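Long-range contact in reducing end xylose-releasing exo-oligoxylanase (Paenibacillus barengoltzii G22, PDB 5YXT), which probably hydrolyses xylo-oligosaccharides by releasing xylose from their reducing ends, as a glycoside hydrolase of family 8: residues Pro124-Glu130 and Pro174-Pro178. Numbering follows the deposited sequence.
Sequences PAPDGEE and PMWNP
Where Met175 meets Pro126, the loop Pro174-Pro178 comes up against the first turn of a helix, the CA atoms of Pro126 and Met175 lying 6.5 Å apart with no hydrogen bond joining the segments. The contact illustrates how one long side chain from a loop can pack on the first turn of a helix, here after Ala125 at the N-cap. Met175 supplies most of the buried loop surface. Its chain, extended beyond CG (chi2 170°), lays CG and SD along Pro126 and carries CE on to Pro124 and Glu129. Met175 CG rests on the Pro126 ring, 3.6 Å from Pro126 CG, and SD passes close to Pro126 CA and CB. Met175 CE fits into the corner formed by Pro124 and Glu129, 3.6 Å from Pro124 CG and 3.5 Å from Glu129 CD. Glu129 crosses the methionine at about a right angle, its chain bent at chi2 (78°), and both its methylenes and its carboxylate border the methyl group. That buried carboxylate is met by the backbone N of Phe109, which hydrogen-bonds OE1. An alanine in place of Met175 would probably leave a gap between Pro124, Pro126 and Glu129 and take away one apolar neighbour of the Glu129 chain. One residue on, Glu130 OE1 approaches the Trp176 ring at its edge, near the ring plane, 4.0 Å from CZ2, with carboxylate and indole planes 75° apart. The same oxygen hydrogen-bonds Tyr202 OH, and the Tyr202 ring also packs edge-to-face with Trp176. The loop thus lies against the start of helix 126-143 and beside helix 152-165, whose Leu159 touches Glu129 and whose Cys163 touches Met175 and Trp176, while Tyr202 of helix 199-208 and Trp217 of helix 214-231 adjoin the indole, helices of the family 8 (alpha/alpha)6 barrel.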
loop_
_atom_site.group_PDB
_atom_site.type_symbol
_atom_site.label_atom_id
_atom_site.label_comp_id
_atom_site.label_asym_id
_atom_site.label_seq_id
_atom_site.Cartn_x
_atom_site.Cartn_y
_atom_site.Cartn_z
ATOM N N PRO C 124 22.507 -3.628 38.461
ATOM C CA PRO C 124 21.498 -4.424 37.749
ATOM C C PRO C 124 21.115 -3.832 36.407
ATOM O O PRO C 124 21.552 -2.734 36.049
ATOM C CB PRO C 124 20.313 -4.394 38.713
ATOM C CG PRO C 124 20.406 -3.001 39.318
ATOM C CD PRO C 124 21.883 -2.598 39.310
ATOM N N ALA C 125 20.291 -4.555 35.666
ATOM C CA ALA C 125 19.654 -4.025 34.466
ATOM C C ALA C 125 18.152 -4.140 34.662
ATOM O O ALA C 125 17.634 -5.265 34.787
ATOM C CB ALA C 125 20.104 -4.776 33.217
ATOM N N PRO C 126 17.424 -3.025 34.725
ATOM C CA PRO C 126 15.999 -3.099 35.069
ATOM C C PRO C 126 15.173 -3.917 34.102
ATOM O O PRO C 126 14.132 -4.437 34.507
ATOM C CB PRO C 126 15.567 -1.626 35.069
ATOM C CG PRO C 126 16.814 -0.892 35.426
ATOM C CD PRO C 126 17.928 -1.644 34.761
ATOM N N ASP C 127 15.590 -4.055 32.841
ATOM C CA ASP C 127 14.786 -4.858 31.925
ATOM C C ASP C 127 14.831 -6.332 32.303
ATOM O O ASP C 127 13.838 -7.047 32.122
ATOM C CB ASP C 127 15.230 -4.648 30.478
ATOM C CG ASP C 127 16.725 -4.815 30.280
ATOM O OD1 ASP C 127 17.515 -4.597 31.217
ATOM O OD2 ASP C 127 17.109 -5.150 29.148
ATOM N N GLY C 128 15.949 -6.795 32.863
ATOM C CA GLY C 128 15.984 -8.150 33.388
ATOM C C GLY C 128 15.073 -8.326 34.587
ATOM O O GLY C 128 14.349 -9.315 34.682
ATOM N N GLU C 129 15.086 -7.366 35.513
ATOM C CA GLU C 129 14.246 -7.481 36.705
ATOM C C GLU C 129 12.764 -7.589 36.354
ATOM O O GLU C 129 12.043 -8.396 36.939
ATOM C CB GLU C 129 14.472 -6.281 37.615
ATOM C CG GLU C 129 15.385 -6.577 38.771
ATOM C CD GLU C 129 16.856 -6.595 38.390
ATOM O OE1 GLU C 129 17.701 -6.772 39.294
ATOM O OE2 GLU C 129 17.172 -6.414 37.201
ATOM N N GLU C 130 12.285 -6.771 35.416
ATOM C CA GLU C 130 10.857 -6.811 35.113
ATOM C C GLU C 130 10.474 -8.086 34.370
ATOM O O GLU C 130 9.354 -8.575 34.534
ATOM C CB GLU C 130 10.440 -5.560 34.324
ATOM C CG GLU C 130 11.150 -5.356 33.012
ATOM C CD GLU C 130 10.753 -4.047 32.336
ATOM O OE1 GLU C 130 9.750 -3.426 32.765
ATOM O OE2 GLU C 130 11.466 -3.635 31.390
ATOM N N PRO C 174 15.579 3.292 43.697
ATOM C CA PRO C 174 14.600 2.409 43.063
ATOM C C PRO C 174 14.749 2.443 41.546
ATOM O O PRO C 174 15.403 3.313 40.973
ATOM C CB PRO C 174 13.266 3.003 43.515
ATOM C CG PRO C 174 13.550 4.469 43.565
ATOM C CD PRO C 174 14.989 4.602 44.029
ATOM N N MET C 175 14.114 1.468 40.900
ATOM C CA MET C 175 14.221 1.299 39.457
ATOM C C MET C 175 13.185 2.092 38.687
ATOM O O MET C 175 13.318 2.229 37.465
ATOM C CB MET C 175 14.073 -0.175 39.076
ATOM C CG MET C 175 15.371 -0.844 38.719
ATOM S SD MET C 175 15.179 -2.625 38.567
ATOM C CE MET C 175 16.863 -3.133 38.822
ATOM N N TRP C 176 12.143 2.567 39.368
ATOM C CA TRP C 176 11.130 3.439 38.795
ATOM C C TRP C 176 11.220 4.788 39.483
ATOM O O TRP C 176 11.311 4.856 40.713
ATOM C CB TRP C 176 9.716 2.863 38.967
ATOM C CG TRP C 176 9.316 1.948 37.869
ATOM C CD1 TRP C 176 8.474 2.239 36.829
ATOM C CD2 TRP C 176 9.747 0.594 37.668
ATOM N NE1 TRP C 176 8.358 1.150 35.999
ATOM C CE2 TRP C 176 9.125 0.128 36.488
ATOM C CE3 TRP C 176 10.600 -0.268 38.363
ATOM C CZ2 TRP C 176 9.330 -1.161 35.987
ATOM C CZ3 TRP C 176 10.804 -1.550 37.866
ATOM C CH2 TRP C 176 10.171 -1.984 36.689
ATOM N N ASN C 177 11.197 5.850 38.697
ATOM C CA ASN C 177 11.151 7.184 39.276
ATOM C C ASN C 177 9.796 7.392 39.940
ATOM O O ASN C 177 8.755 7.147 39.310
ATOM C CB ASN C 177 11.392 8.227 38.195
ATOM C CG ASN C 177 11.236 9.630 38.705
ATOM O OD1 ASN C 177 10.125 10.107 38.892
ATOM N ND2 ASN C 177 12.352 10.309 38.923
ATOM N N PRO C 178 9.757 7.822 41.203
ATOM C CA PRO C 178 8.464 7.922 41.903
ATOM C C PRO C 178 7.607 9.086 41.441
ATOM O O PRO C 178 6.391 9.079 41.693
ATOM C CB PRO C 178 8.875 8.087 43.373
ATOM C CG PRO C 178 10.221 8.728 43.310
ATOM C CD PRO C 178 10.893 8.188 42.068
#